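Local coordinates for uncharacterized IolB-like protein (PDB 2QJV) that probably isomerises glucuronate or a related sugar acid, as a cupin-fold member of the KduI/IolB family that holds nickel ions in this crystal, at residues A[159-164]-A[236-241]; A[190-195]-A[216-221]; A[50-55]-A[84-89]; A[55-60]-A[102-107]; A[27-32]-A[242-247]. The protein carries 2 engineered substitutions. All blocks are in the same frame, centred on the assembly; numbering follows the deposited sequence. Where two conformers were deposited one is given.

Interaction 1. Residues A[159-164]-A[236-241]. Engineered in segment 159-164: Ala162 (natural residue Glu), Ala164 (natural residue Asp).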
# COMPACT_ATOMS: atom_id res chain seq x y z
N TYR A 159 -24.67 17.99 -13.21
CA TYR A 159 -25.69 17.32 -12.41
C TYR A 159 -25.95 15.97 -13.00
O TYR A 159 -26.35 15.85 -14.14
CB TYR A 159 -27.01 18.07 -12.37
CG TYR A 159 -26.91 19.42 -11.77
CD1 TYR A 159 -26.42 20.50 -12.50
CD2 TYR A 159 -27.37 19.65 -10.49
CE1 TYR A 159 -26.34 21.76 -11.95
CE2 TYR A 159 -27.29 20.90 -9.93
CZ TYR A 159 -26.80 21.96 -10.66
OH TYR A 159 -26.72 23.19 -10.07
N THR A 160 -25.71 14.94 -12.17
CA THR A 160 -25.88 13.55 -12.57
C THR A 160 -26.93 12.93 -11.65
O THR A 160 -26.69 12.71 -10.48
CB THR A 160 -24.53 12.77 -12.55
OG1 THR A 160 -23.51 13.54 -13.22
CG2 THR A 160 -24.69 11.35 -13.23
N ASN A 161 -28.07 12.59 -12.21
CA ASN A 161 -29.14 11.96 -11.40
C ASN A 161 -28.79 10.53 -11.00
O ASN A 161 -28.02 9.84 -11.70
CB ASN A 161 -30.48 12.10 -12.12
CG ASN A 161 -30.92 13.56 -12.22
OD1 ASN A 161 -30.38 14.46 -11.54
ND2 ASN A 161 -31.90 13.79 -13.04
N ALA A 162 -29.28 10.14 -9.82
CA ALA A 162 -28.98 8.84 -9.21
C ALA A 162 -29.19 7.70 -10.21
O ALA A 162 -30.27 7.59 -10.80
CB ALA A 162 -29.82 8.62 -7.94
N GLY A 163 -28.13 6.90 -10.36
CA GLY A 163 -28.09 5.78 -11.30
C GLY A 163 -27.13 6.04 -12.46
O GLY A 163 -26.23 5.19 -12.73
N ALA A 164 -27.25 7.25 -13.04
CA ALA A 164 -26.52 7.64 -14.24
C ALA A 164 -25.01 7.71 -14.03
O ALA A 164 -24.48 7.93 -12.92
CB ALA A 164 -27.04 9.00 -14.78
N GLY A 236 -30.80 6.47 -5.37
CA GLY A 236 -31.21 7.24 -4.20
C GLY A 236 -30.45 8.52 -3.94
O GLY A 236 -30.96 9.42 -3.27
N TYR A 237 -29.24 8.63 -4.50
CA TYR A 237 -28.39 9.81 -4.30
C TYR A 237 -28.00 10.55 -5.56
O TYR A 237 -27.12 10.12 -6.32
CB TYR A 237 -27.14 9.42 -3.52
CG TYR A 237 -27.47 8.90 -2.15
CD1 TYR A 237 -27.97 9.76 -1.16
CD2 TYR A 237 -27.29 7.55 -1.82
CE1 TYR A 237 -28.28 9.29 0.09
CE2 TYR A 237 -27.64 7.07 -0.54
CZ TYR A 237 -28.13 7.95 0.39
OH TYR A 237 -28.44 7.48 1.65
N ASP A 238 -28.69 11.66 -5.77
CA ASP A 238 -28.37 12.58 -6.85
C ASP A 238 -26.99 13.23 -6.57
O ASP A 238 -26.58 13.46 -5.42
CB ASP A 238 -29.44 13.66 -7.05
CG ASP A 238 -30.74 13.14 -7.61
OD1 ASP A 238 -30.79 12.12 -8.33
OD2 ASP A 238 -31.73 13.80 -7.31
N ASN A 239 -26.24 13.46 -7.65
CA ASN A 239 -24.89 14.00 -7.59
C ASN A 239 -24.78 15.34 -8.36
O ASN A 239 -25.54 15.62 -9.28
CB ASN A 239 -23.91 12.93 -8.11
CG ASN A 239 -22.43 13.38 -8.21
OD1 ASN A 239 -21.93 13.47 -9.33
ND2 ASN A 239 -21.71 13.64 -7.07
N TYR A 240 -23.86 16.15 -7.88
CA TYR A 240 -23.45 17.39 -8.45
C TYR A 240 -21.93 17.44 -8.28
O TYR A 240 -21.39 16.95 -7.29
CB TYR A 240 -24.11 18.57 -7.71
CG TYR A 240 -23.43 19.91 -7.88
CD1 TYR A 240 -22.33 20.25 -7.07
CD2 TYR A 240 -23.83 20.82 -8.84
CE1 TYR A 240 -21.66 21.44 -7.22
CE2 TYR A 240 -23.19 22.06 -8.97
CZ TYR A 240 -22.10 22.36 -8.15
OH TYR A 240 -21.42 23.56 -8.23
N TYR A 241 -21.25 18.00 -9.27
CA TYR A 241 -19.85 18.38 -9.09
C TYR A 241 -19.46 19.63 -9.86
O TYR A 241 -20.00 19.92 -10.93
CB TYR A 241 -18.84 17.23 -9.37
CG TYR A 241 -19.01 16.51 -10.69
CD1 TYR A 241 -18.53 17.06 -11.90
CD2 TYR A 241 -19.61 15.25 -10.74
CE1 TYR A 241 -18.67 16.40 -13.09
CE2 TYR A 241 -19.75 14.57 -11.93
CZ TYR A 241 -19.27 15.15 -13.11
OH TYR A 241 -19.38 14.47 -14.30
O HOH W 1 -22.96 15.25 -11.23
O HOH W 2 -28.33 15.65 -9.72
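Asn239 O is held by two donors: the amide Thr160 N at 3.0 Å, and a water that also donates to Asn161 OD1. Thr160 and Asn239 belong to an antiparallel pairing in the C-terminal cupin sheet, where they form a hydrogen-bonded pair and Tyr159 and Tyr240 the adjoining non-hydrogen-bonded one. The two tyrosine rings lie on one face of the sheet in a T-shaped stack with planes 66° apart. Tyr240 CG is anti to its backbone N (chi1 160°), and the edge atom CD2 stands 3.6 Å above the plane of the Tyr159 ring, toward its rim. Tyrosine suits both places because each ring packs while its hydroxyl is used further out, Tyr159 OH on Pro78 O and Tyr240 OH on Glu157. On the other face the side chains of Thr160 and Asn239 run alongside each other in the same direction. A second water bridges them, 2.7 Å from Thr160 OG1 and donating to Asn239 OD1 at 2.8 Å. Thr160 OG1 also bonds Ser166, and Asn239 ND2 bonds His190. Tyr241, whose CE2 approaches Thr160 OG1, has its side chain about 8 Å from a nickel ion. Beyond the end of strand 154-160, Ala162 N donates to Asp238 OD1, on its anti lone pair, at 2.9 Å, an almost straight bond of 170°. The engineered Ala162 has its CB 3.5 Å from Tyr237 N.

Interaction 2. Residues A[190-195]-A[216-221]. With SO4 (sulfate ion), chain J.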
# COMPACT_ATOMS: atom_id res chain seq x y z
N HIS A 190 -17.54 17.37 -5.16
CA HIS A 190 -18.79 16.62 -5.16
C HIS A 190 -19.78 16.97 -4.05
O HIS A 190 -19.40 17.26 -2.90
CB HIS A 190 -18.54 15.12 -5.03
CG HIS A 190 -17.95 14.49 -6.26
ND1 HIS A 190 -18.73 13.87 -7.22
CD2 HIS A 190 -16.67 14.33 -6.66
CE1 HIS A 190 -17.94 13.37 -8.16
NE2 HIS A 190 -16.68 13.62 -7.83
N ARG A 191 -21.05 16.92 -4.43
CA ARG A 191 -22.20 17.15 -3.54
C ARG A 191 -23.27 16.09 -3.83
O ARG A 191 -23.40 15.60 -4.97
CB ARG A 191 -22.75 18.58 -3.69
CG ARG A 191 -21.72 19.69 -3.45
CD ARG A 191 -21.39 19.93 -1.97
NE ARG A 191 -22.19 21.02 -1.43
CZ ARG A 191 -23.37 20.93 -0.86
NH1 ARG A 191 -23.97 19.78 -0.66
NH2 ARG A 191 -23.96 22.03 -0.47
N PHE A 192 -24.04 15.76 -2.78
CA PHE A 192 -25.11 14.76 -2.82
C PHE A 192 -26.41 15.24 -2.22
O PHE A 192 -26.43 16.07 -1.29
CB PHE A 192 -24.66 13.44 -2.15
CG PHE A 192 -23.49 12.85 -2.80
CD1 PHE A 192 -23.63 11.99 -3.90
CD2 PHE A 192 -22.20 13.20 -2.38
CE1 PHE A 192 -22.52 11.54 -4.56
CE2 PHE A 192 -21.09 12.76 -3.07
CZ PHE A 192 -21.24 11.91 -4.13
N ASN A 193 -27.50 14.74 -2.82
CA ASN A 193 -28.85 14.95 -2.37
C ASN A 193 -29.62 13.62 -2.42
O ASN A 193 -29.83 13.06 -3.51
CB ASN A 193 -29.58 16.06 -3.17
CG ASN A 193 -30.91 16.41 -2.57
OD1 ASN A 193 -31.05 16.49 -1.36
ND2 ASN A 193 -31.91 16.58 -3.41
N PRO A 194 -30.04 13.09 -1.24
CA PRO A 194 -29.81 13.59 0.13
C PRO A 194 -28.32 13.63 0.49
O PRO A 194 -27.52 12.94 -0.15
CB PRO A 194 -30.64 12.64 1.02
CG PRO A 194 -31.59 11.98 0.08
CD PRO A 194 -30.93 11.93 -1.26
N PRO A 195 -27.92 14.45 1.50
CA PRO A 195 -26.49 14.69 1.77
C PRO A 195 -25.61 13.54 2.26
O PRO A 195 -24.38 13.64 2.09
CB PRO A 195 -26.51 15.83 2.84
CG PRO A 195 -27.85 15.74 3.46
CD PRO A 195 -28.79 15.17 2.44
N VAL A 216 -16.85 8.56 -2.92
CA VAL A 216 -16.81 10.01 -2.74
C VAL A 216 -18.06 10.48 -2.00
O VAL A 216 -19.16 10.18 -2.41
CB VAL A 216 -16.69 10.74 -4.09
CG1 VAL A 216 -16.53 12.26 -3.90
CG2 VAL A 216 -15.52 10.11 -4.91
N TYR A 217 -17.87 11.19 -0.89
CA TYR A 217 -18.98 11.71 -0.09
C TYR A 217 -19.10 13.24 -0.20
O TYR A 217 -18.32 13.90 -0.88
CB TYR A 217 -18.85 11.24 1.36
CG TYR A 217 -19.15 9.76 1.61
CD1 TYR A 217 -18.20 8.76 1.31
CD2 TYR A 217 -20.35 9.35 2.21
CE1 TYR A 217 -18.45 7.43 1.55
CE2 TYR A 217 -20.60 8.00 2.47
CZ TYR A 217 -19.63 7.04 2.14
OH TYR A 217 -19.85 5.71 2.44
N ASN A 218 -20.17 13.77 0.39
CA ASN A 218 -20.52 15.19 0.33
C ASN A 218 -19.40 16.16 0.72
O ASN A 218 -18.79 16.08 1.80
CB ASN A 218 -21.80 15.40 1.17
CG ASN A 218 -22.57 16.67 0.82
OD1 ASN A 218 -22.62 17.08 -0.33
ND2 ASN A 218 -23.26 17.25 1.82
N ARG A 219 -19.09 17.03 -0.23
CA ARG A 219 -18.04 18.05 -0.12
C ARG A 219 -16.59 17.53 -0.25
O ARG A 219 -15.64 18.28 -0.00
CB ARG A 219 -18.21 18.89 1.15
CG ARG A 219 -19.51 19.58 1.21
CD ARG A 219 -19.58 20.44 2.41
NE ARG A 219 -20.61 21.48 2.31
CZ ARG A 219 -21.88 21.32 2.64
NH1 ARG A 219 -22.33 20.14 3.08
NH2 ARG A 219 -22.70 22.37 2.52
N ASP A 220 -16.43 16.27 -0.69
CA ASP A 220 -15.12 15.73 -0.98
C ASP A 220 -14.64 16.22 -2.34
O ASP A 220 -15.44 16.61 -3.21
CB ASP A 220 -15.06 14.19 -1.00
CG ASP A 220 -15.28 13.53 0.36
OD1 ASP A 220 -15.25 14.17 1.44
OD2 ASP A 220 -15.47 12.28 0.31
N VAL A 221 -13.32 16.27 -2.46
CA VAL A 221 -12.63 16.63 -3.70
C VAL A 221 -11.83 15.42 -4.25
O VAL A 221 -11.24 14.66 -3.46
CB VAL A 221 -11.72 17.89 -3.53
CG1 VAL A 221 -10.75 18.05 -4.72
CG2 VAL A 221 -12.61 19.16 -3.32
S SO4 J . -25.83 19.96 2.75
O1 SO4 J . -25.72 19.15 1.53
O2 SO4 J . -25.00 19.49 3.85
O3 SO4 J . -27.19 19.80 3.31
O4 SO4 J . -25.60 21.37 2.41
O HOH W 3 -22.27 12.23 1.92
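Arg191 and Arg219 lay their guanidinium groups flat on one another, planes 24° apart, with Arg219 CZ over the centre of the Arg191 group. The like charges come as close as 3.3 Å between Arg191 NH2 and Arg219 NH2, and anions nearby should ease the repulsion. With Asn218 the arginines form an anion-binding site, occupied here by a sulfate probably from the crystallisation liquor: Arg219 NH1 donates to its O2 at 2.9 Å and Arg191 NH1 to its O1, while Glu104 pairs with Arg191 NE. The amide of Asn218, turned 61° from the Arg191 guanidinium, suits this place by accepting and donating at once. Asn218 OD1 serves Arg191 NH1, on a lone pair in the carbonyl plane at 3.0 Å, and Phe192 N, from above that plane; ND2 donates to the sulfate. His190 and Val216 cross at about a right angle, Val216 CG1 lying 3.5 Å from His190 CD2. A type II turn from Tyr217 to Asp220 carries Asn218 and Arg219, and Asp220 O and Arg219 N bond the backbone of His190. The turn lies at the end region of strand 211-217, outermost of its four-stranded sheet within this chain, and packs against strand 181-193, which neighbours strand 238-246 in the five-stranded sheet.

Interaction 3. Residues A[50-55]-A[84-89]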
# COMPACT_ATOMS: atom_id res chain seq x y z
N GLU A 50 -5.07 34.14 -11.44
CA GLU A 50 -6.42 34.57 -11.76
C GLU A 50 -7.36 33.62 -11.00
O GLU A 50 -6.98 32.50 -10.61
CB GLU A 50 -6.76 34.58 -13.26
CG GLU A 50 -6.67 33.25 -13.92
CD GLU A 50 -7.17 33.22 -15.34
OE1 GLU A 50 -7.37 34.30 -15.98
OE2 GLU A 50 -7.36 32.07 -15.82
N ARG A 51 -8.56 34.11 -10.74
CA ARG A 51 -9.57 33.41 -9.98
C ARG A 51 -10.99 33.52 -10.57
O ARG A 51 -11.35 34.49 -11.26
CB ARG A 51 -9.61 33.92 -8.53
CG ARG A 51 -8.41 33.57 -7.65
CD ARG A 51 -8.36 34.34 -6.33
NE ARG A 51 -7.23 33.87 -5.50
CZ ARG A 51 -5.98 34.32 -5.58
NH1 ARG A 51 -5.64 35.23 -6.46
NH2 ARG A 51 -5.03 33.80 -4.80
N CYS A 52 -11.78 32.49 -10.27
CA CYS A 52 -13.19 32.44 -10.58
C CYS A 52 -13.87 32.04 -9.25
O CYS A 52 -13.68 30.96 -8.73
CB CYS A 52 -13.53 31.48 -11.72
SG CYS A 52 -15.29 31.49 -12.19
N LEU A 53 -14.59 33.00 -8.70
CA LEU A 53 -15.32 32.87 -7.45
C LEU A 53 -16.66 32.34 -7.82
O LEU A 53 -17.43 33.04 -8.50
CB LEU A 53 -15.50 34.23 -6.79
CG LEU A 53 -14.36 34.85 -5.95
CD1 LEU A 53 -13.01 34.56 -6.54
CD2 LEU A 53 -14.62 36.35 -5.76
N VAL A 54 -16.96 31.12 -7.42
CA VAL A 54 -18.24 30.49 -7.73
C VAL A 54 -19.08 30.43 -6.44
O VAL A 54 -18.63 29.91 -5.40
CB VAL A 54 -18.09 29.10 -8.35
CG1 VAL A 54 -19.51 28.47 -8.62
CG2 VAL A 54 -17.22 29.14 -9.64
N LEU A 55 -20.28 31.04 -6.51
CA LEU A 55 -21.24 30.98 -5.39
C LEU A 55 -22.03 29.68 -5.54
O LEU A 55 -22.98 29.57 -6.34
CB LEU A 55 -22.15 32.23 -5.32
CG LEU A 55 -21.54 33.58 -4.85
CD1 LEU A 55 -20.37 34.08 -5.70
CD2 LEU A 55 -22.63 34.69 -4.77
N ALA A 84 -25.14 29.01 -11.21
CA ALA A 84 -24.48 29.81 -10.19
C ALA A 84 -24.16 31.21 -10.73
O ALA A 84 -24.10 31.44 -11.95
CB ALA A 84 -23.20 29.14 -9.75
N TYR A 85 -24.04 32.15 -9.78
CA TYR A 85 -23.37 33.40 -10.02
C TYR A 85 -21.88 33.17 -9.71
O TYR A 85 -21.53 32.46 -8.76
CB TYR A 85 -23.88 34.54 -9.12
CG TYR A 85 -25.20 35.11 -9.53
CD1 TYR A 85 -26.39 34.39 -9.34
CD2 TYR A 85 -25.28 36.39 -10.06
CE1 TYR A 85 -27.62 34.95 -9.70
CE2 TYR A 85 -26.49 36.96 -10.40
CZ TYR A 85 -27.66 36.23 -10.22
OH TYR A 85 -28.85 36.80 -10.61
N SER A 86 -21.03 33.80 -10.51
CA SER A 86 -19.59 33.74 -10.35
C SER A 86 -18.99 35.11 -10.66
O SER A 86 -19.60 35.95 -11.33
CB SER A 86 -18.95 32.69 -11.28
OG SER A 86 -19.62 31.45 -11.13
N VAL A 87 -17.78 35.34 -10.14
CA VAL A 87 -17.02 36.56 -10.44
C VAL A 87 -15.61 36.16 -10.90
O VAL A 87 -14.91 35.41 -10.20
CB VAL A 87 -16.91 37.53 -9.26
CG1 VAL A 87 -15.98 38.73 -9.66
CG2 VAL A 87 -18.30 37.95 -8.81
N TYR A 88 -15.26 36.62 -12.11
CA TYR A 88 -13.92 36.45 -12.64
C TYR A 88 -13.00 37.56 -12.11
O TYR A 88 -13.33 38.75 -12.21
CB TYR A 88 -13.90 36.41 -14.20
CG TYR A 88 -12.47 36.44 -14.70
CD1 TYR A 88 -11.69 35.28 -14.73
CD2 TYR A 88 -11.85 37.65 -15.06
CE1 TYR A 88 -10.36 35.34 -15.14
CE2 TYR A 88 -10.52 37.70 -15.47
CZ TYR A 88 -9.79 36.54 -15.50
OH TYR A 88 -8.48 36.60 -15.89
N LEU A 89 -11.84 37.17 -11.56
CA LEU A 89 -10.83 38.10 -11.08
C LEU A 89 -9.52 37.85 -11.81
O LEU A 89 -9.01 36.75 -11.76
CB LEU A 89 -10.57 37.96 -9.57
CG LEU A 89 -11.68 38.07 -8.56
CD1 LEU A 89 -11.13 37.79 -7.14
CD2 LEU A 89 -12.36 39.46 -8.71
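Tyr88 presents its ring edge to Glu50, with Glu50 CD in the ring plane and the carboxylate turned 87° from it. The hydroxyl Tyr88 OH donates to Glu50 OE1 at 2.6 Å, arriving on the anti side of the carboxylate. Glu50 CG sits between the backbone N and the carbonyl carbon (chi1 61°), and the chain runs extended beyond it. Glutamate suits this buried place because its oxygens have several donors: OE1 also accepts Asp151 N, and OE2 takes Ser152 N and Leu153 N. From here the two strands run antiparallel as a regular ladder, with hydrogen-bonded pairs Arg51-Leu89 and Leu53-Val87. Leu53 O takes Val87 N and also has Ser86 CA at only 2.9 Å. On the face carrying Leu53 and Leu89, the branch Leu53 CD1 meets Leu89 CD1 at 3.8 Å, an apolar contact between neighbouring strands. The face with Val54 has a small polar neighbour, Ser86 OG, 3.6 Å from Val54 CG2. Ala84, compact enough to lie against backbone, sets CB 3.4 Å from Leu55 O. Within the N-terminal cupin sheet, strand 49-55 has strand 104-111 as its other neighbour, and strand 86-89 has strand 119-121 on its other side, antiparallel to it.

Interaction 4. Residues A[55-60]-A[102-107]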
# COMPACT_ATOMS: atom_id res chain seq x y z
N LEU A 55 -20.28 31.04 -6.51
CA LEU A 55 -21.24 30.98 -5.39
C LEU A 55 -22.03 29.68 -5.54
O LEU A 55 -22.98 29.57 -6.34
CB LEU A 55 -22.15 32.23 -5.32
CG LEU A 55 -21.54 33.58 -4.85
CD1 LEU A 55 -20.37 34.08 -5.70
CD2 LEU A 55 -22.63 34.69 -4.77
N VAL A 56 -21.56 28.66 -4.84
CA VAL A 56 -22.15 27.32 -4.90
C VAL A 56 -23.57 27.33 -4.27
O VAL A 56 -24.51 26.70 -4.75
CB VAL A 56 -21.23 26.20 -4.26
CG1 VAL A 56 -21.95 24.82 -4.38
CG2 VAL A 56 -19.76 26.18 -4.83
N ALA A 57 -23.69 28.08 -3.18
CA ALA A 57 -24.93 28.26 -2.44
C ALA A 57 -24.82 29.53 -1.58
O ALA A 57 -23.79 29.80 -0.95
CB ALA A 57 -25.22 27.05 -1.58
N GLY A 58 -25.89 30.32 -1.59
CA GLY A 58 -25.93 31.52 -0.79
C GLY A 58 -25.57 32.79 -1.52
O GLY A 58 -25.26 32.80 -2.71
N LEU A 59 -25.66 33.88 -0.77
CA LEU A 59 -25.51 35.23 -1.32
C LEU A 59 -24.27 35.90 -0.76
O LEU A 59 -23.95 35.73 0.41
CB LEU A 59 -26.77 36.04 -0.99
CG LEU A 59 -28.13 35.47 -1.37
CD1 LEU A 59 -29.20 36.48 -0.98
CD2 LEU A 59 -28.25 35.10 -2.85
N ALA A 60 -23.58 36.65 -1.62
CA ALA A 60 -22.33 37.31 -1.28
C ALA A 60 -22.20 38.68 -1.96
O ALA A 60 -22.82 38.91 -2.99
CB ALA A 60 -21.12 36.41 -1.69
N ASP A 102 -25.60 32.77 4.83
CA ASP A 102 -24.63 31.67 4.94
C ASP A 102 -24.21 31.38 3.50
O ASP A 102 -25.04 31.42 2.57
CB ASP A 102 -25.23 30.44 5.63
CG ASP A 102 -25.47 30.64 7.14
OD1 ASP A 102 -25.04 31.66 7.76
OD2 ASP A 102 -26.11 29.74 7.72
N LEU A 103 -22.92 31.13 3.31
CA LEU A 103 -22.34 31.01 2.00
C LEU A 103 -21.37 29.85 1.82
O LEU A 103 -20.47 29.60 2.66
CB LEU A 103 -21.57 32.33 1.72
CG LEU A 103 -20.86 32.51 0.36
CD1 LEU A 103 -21.84 32.67 -0.84
CD2 LEU A 103 -19.86 33.65 0.44
N GLU A 104 -21.54 29.15 0.72
CA GLU A 104 -20.61 28.12 0.26
C GLU A 104 -19.94 28.69 -0.97
O GLU A 104 -20.56 28.80 -2.04
CB GLU A 104 -21.29 26.80 -0.07
CG GLU A 104 -20.39 25.63 -0.42
CD GLU A 104 -21.24 24.41 -0.84
OE1 GLU A 104 -22.51 24.49 -0.77
OE2 GLU A 104 -20.65 23.41 -1.28
N LEU A 105 -18.68 29.09 -0.80
CA LEU A 105 -17.91 29.76 -1.84
C LEU A 105 -16.77 28.91 -2.36
O LEU A 105 -15.93 28.48 -1.57
CB LEU A 105 -17.34 31.09 -1.32
CG LEU A 105 -16.47 31.95 -2.28
CD1 LEU A 105 -17.31 32.65 -3.35
CD2 LEU A 105 -15.65 32.93 -1.42
N ALA A 106 -16.72 28.75 -3.68
CA ALA A 106 -15.62 28.06 -4.36
C ALA A 106 -14.70 29.12 -4.97
O ALA A 106 -15.17 30.09 -5.60
CB ALA A 106 -16.11 27.04 -5.42
N VAL A 107 -13.40 29.01 -4.69
CA VAL A 107 -12.36 29.88 -5.28
C VAL A 107 -11.51 28.98 -6.20
O VAL A 107 -10.72 28.13 -5.75
CB VAL A 107 -11.54 30.65 -4.24
CG1 VAL A 107 -10.56 31.64 -4.92
CG2 VAL A 107 -12.47 31.42 -3.23
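Glu104 N donates to Ala57 O at 2.9 Å in a nearly straight bond of 175°. In return, Glu104 O is shared by two consecutive amides, Val56 N at 3.0 Å and, weakly, Ala57 N at 3.4 Å. Two residues thus face one, which is a classic beta bulge, formed where the chain turns a corner at Val56 in the N-terminal cupin domain. Just beyond, Gly58 adopts phi 97°, at which a CB would be jammed against the carbonyl of Ala57 and would also run into Asp102 O; its CA instead makes a CA-H...O contact with Asp102 O. Outward from this backbone core, Leu103 reaches past the bulge, its CD2 3.7 Å from Ala60 CB and its CD1 near Leu55 CG and Ala57 O. Val56 CG2 touches Ala106 CB. Small or branched aliphatic residues suit these buried positions. Glu104 CG is anti to the backbone N (chi1 -174°), and the side chain is extended. Val56 CG1 lies against its carboxylate, 3.6 Å from Glu104 CD and close to OE2, while the same OE2 bonds Tyr189 OH, besides its pairing with Arg191, so a carboxylate packed against valine is also a charged link to the C-terminal half.

Interaction 5. Residues A[27-32]-A[242-247]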
# COMPACT_ATOMS: atom_id res chain seq x y z
N GLU A 27 0.97 21.46 -11.45
CA GLU A 27 1.49 22.78 -11.85
C GLU A 27 0.56 23.97 -11.97
O GLU A 27 1.03 25.11 -11.88
CB GLU A 27 2.19 22.58 -13.19
CG GLU A 27 3.41 21.72 -13.08
CD GLU A 27 3.97 21.26 -14.42
OE1 GLU A 27 4.16 22.13 -15.28
OE2 GLU A 27 4.24 20.04 -14.61
N TYR A 28 -0.74 23.74 -12.14
CA TYR A 28 -1.65 24.84 -12.45
C TYR A 28 -2.84 25.05 -11.51
O TYR A 28 -3.03 26.13 -10.97
CB TYR A 28 -2.23 24.66 -13.89
CG TYR A 28 -1.14 24.62 -14.97
CD1 TYR A 28 -0.48 23.45 -15.29
CD2 TYR A 28 -0.76 25.79 -15.64
CE1 TYR A 28 0.53 23.41 -16.25
CE2 TYR A 28 0.23 25.76 -16.61
CZ TYR A 28 0.86 24.58 -16.90
OH TYR A 28 1.86 24.57 -17.83
N VAL A 29 -3.67 24.03 -11.37
CA VAL A 29 -4.96 24.18 -10.69
C VAL A 29 -4.89 24.30 -9.14
O VAL A 29 -4.23 23.53 -8.43
CB VAL A 29 -5.96 23.05 -11.10
CG1 VAL A 29 -7.29 23.12 -10.29
CG2 VAL A 29 -6.28 23.11 -12.59
N GLY A 30 -5.60 25.30 -8.67
CA GLY A 30 -5.88 25.48 -7.26
C GLY A 30 -7.40 25.49 -7.11
O GLY A 30 -8.15 25.96 -7.98
N PHE A 31 -7.87 24.91 -6.00
CA PHE A 31 -9.27 24.90 -5.71
C PHE A 31 -9.50 25.02 -4.18
O PHE A 31 -9.08 24.18 -3.40
CB PHE A 31 -9.95 23.61 -6.27
CG PHE A 31 -11.42 23.56 -6.00
CD1 PHE A 31 -12.28 24.39 -6.69
CD2 PHE A 31 -11.93 22.72 -5.02
CE1 PHE A 31 -13.64 24.35 -6.42
CE2 PHE A 31 -13.27 22.71 -4.74
CZ PHE A 31 -14.11 23.54 -5.44
N ASP A 32 -10.26 26.04 -3.79
CA ASP A 32 -10.61 26.28 -2.41
C ASP A 32 -12.10 26.39 -2.21
O ASP A 32 -12.82 26.91 -3.06
CB ASP A 32 -9.99 27.58 -1.92
CG ASP A 32 -8.49 27.47 -1.68
OD1 ASP A 32 -8.11 27.03 -0.58
OD2 ASP A 32 -7.69 27.79 -2.59
N LEU A 242 -18.57 20.41 -9.22
CA LEU A 242 -17.97 21.59 -9.78
C LEU A 242 -16.54 21.23 -10.14
O LEU A 242 -15.79 20.72 -9.28
CB LEU A 242 -18.02 22.76 -8.80
CG LEU A 242 -17.36 24.08 -9.16
CD1 LEU A 242 -18.05 24.77 -10.36
CD2 LEU A 242 -17.37 25.00 -7.90
N ASN A 243 -16.19 21.42 -11.41
CA ASN A 243 -14.86 21.12 -11.95
C ASN A 243 -14.08 22.35 -12.31
O ASN A 243 -14.64 23.34 -12.82
CB ASN A 243 -14.90 20.29 -13.27
CG ASN A 243 -15.62 18.94 -13.16
OD1 ASN A 243 -16.47 18.63 -13.99
ND2 ASN A 243 -15.29 18.17 -12.18
N VAL A 244 -12.78 22.29 -12.04
CA VAL A 244 -11.80 23.30 -12.44
C VAL A 244 -10.74 22.57 -13.29
O VAL A 244 -10.26 21.47 -12.92
CB VAL A 244 -11.14 24.08 -11.24
CG1 VAL A 244 -10.17 25.18 -11.73
CG2 VAL A 244 -12.24 24.66 -10.30
N MSE A 245 -10.39 23.17 -14.42
CA MSE A 245 -9.30 22.72 -15.26
C MSE A 245 -8.38 23.85 -15.66
O MSE A 245 -8.80 25.00 -15.76
CB MSE A 245 -9.80 22.05 -16.55
CG MSE A 245 -10.46 20.71 -16.36
SE MSE A 245 -11.02 20.02 -18.11
CE MSE A 245 -12.34 21.25 -18.46
N ALA A 246 -7.11 23.50 -15.87
CA ALA A 246 -6.09 24.40 -16.41
C ALA A 246 -4.85 23.61 -16.82
O ALA A 246 -4.61 22.50 -16.32
CB ALA A 246 -5.71 25.58 -15.41
N GLY A 247 -4.09 24.20 -17.75
CA GLY A 247 -2.83 23.67 -18.27
C GLY A 247 -2.09 24.70 -19.09
O GLY A 247 -2.47 25.87 -19.07
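Val29 CG1 is anti to the backbone N (chi1 175°) and lies 3.8 Å from Val244 CG1, while CG2, anti to the carbonyl carbon, comes 3.4 Å from Ala246 N. Phe31 CG is likewise anti to its N, and the ring atom CD1 meets Val244 CG2 at 3.6 Å. Leu242 CD2 approaches the same ring at its edge, near the ring plane, at CE1. No hydrogen bond crosses the contact. It is the face-to-face packing of two cupin sheets, strand 30-32 and strand 242-246 running 155° apart with axes 8.2 Å apart at closest. With no polar partner across it, the interface is made by valine, leucine and phenylalanine side chains, which need no hydrogen bonds. At the far end Tyr28 lies on Gly247, whose CA stands 3.7 Å from the ring centroid, 6° off the normal, in a CH-pi contact over the ring face. Ala246 CB adds a small methyl against Tyr28 CB. Met245, present as selenomethionine, points the other way, its side chain about 5 Å from a nickel ion.

In the fold
From the N terminus, segment 27-32 opens interaction 5, which closes only at 242-247 and so encloses the other four. Inside it, interactions 3 and 4 cross: 50-55 pairs with 84-89, and 55-60 with 102-107, sharing Leu55, so strands 86-89 and 104-111 flank strand 49-55 in the N-terminal sheet. After that half is complete, 159-164 opens interaction 1, closed by 236-241, and interaction 2 nests within it. Interactions 1 and 2 adjoin through strands 238-246 and 181-193. Interactions 4 and 2 meet across the domains at Glu104 and Arg191, while interaction 5 packs the six-stranded sheet against the five-stranded one.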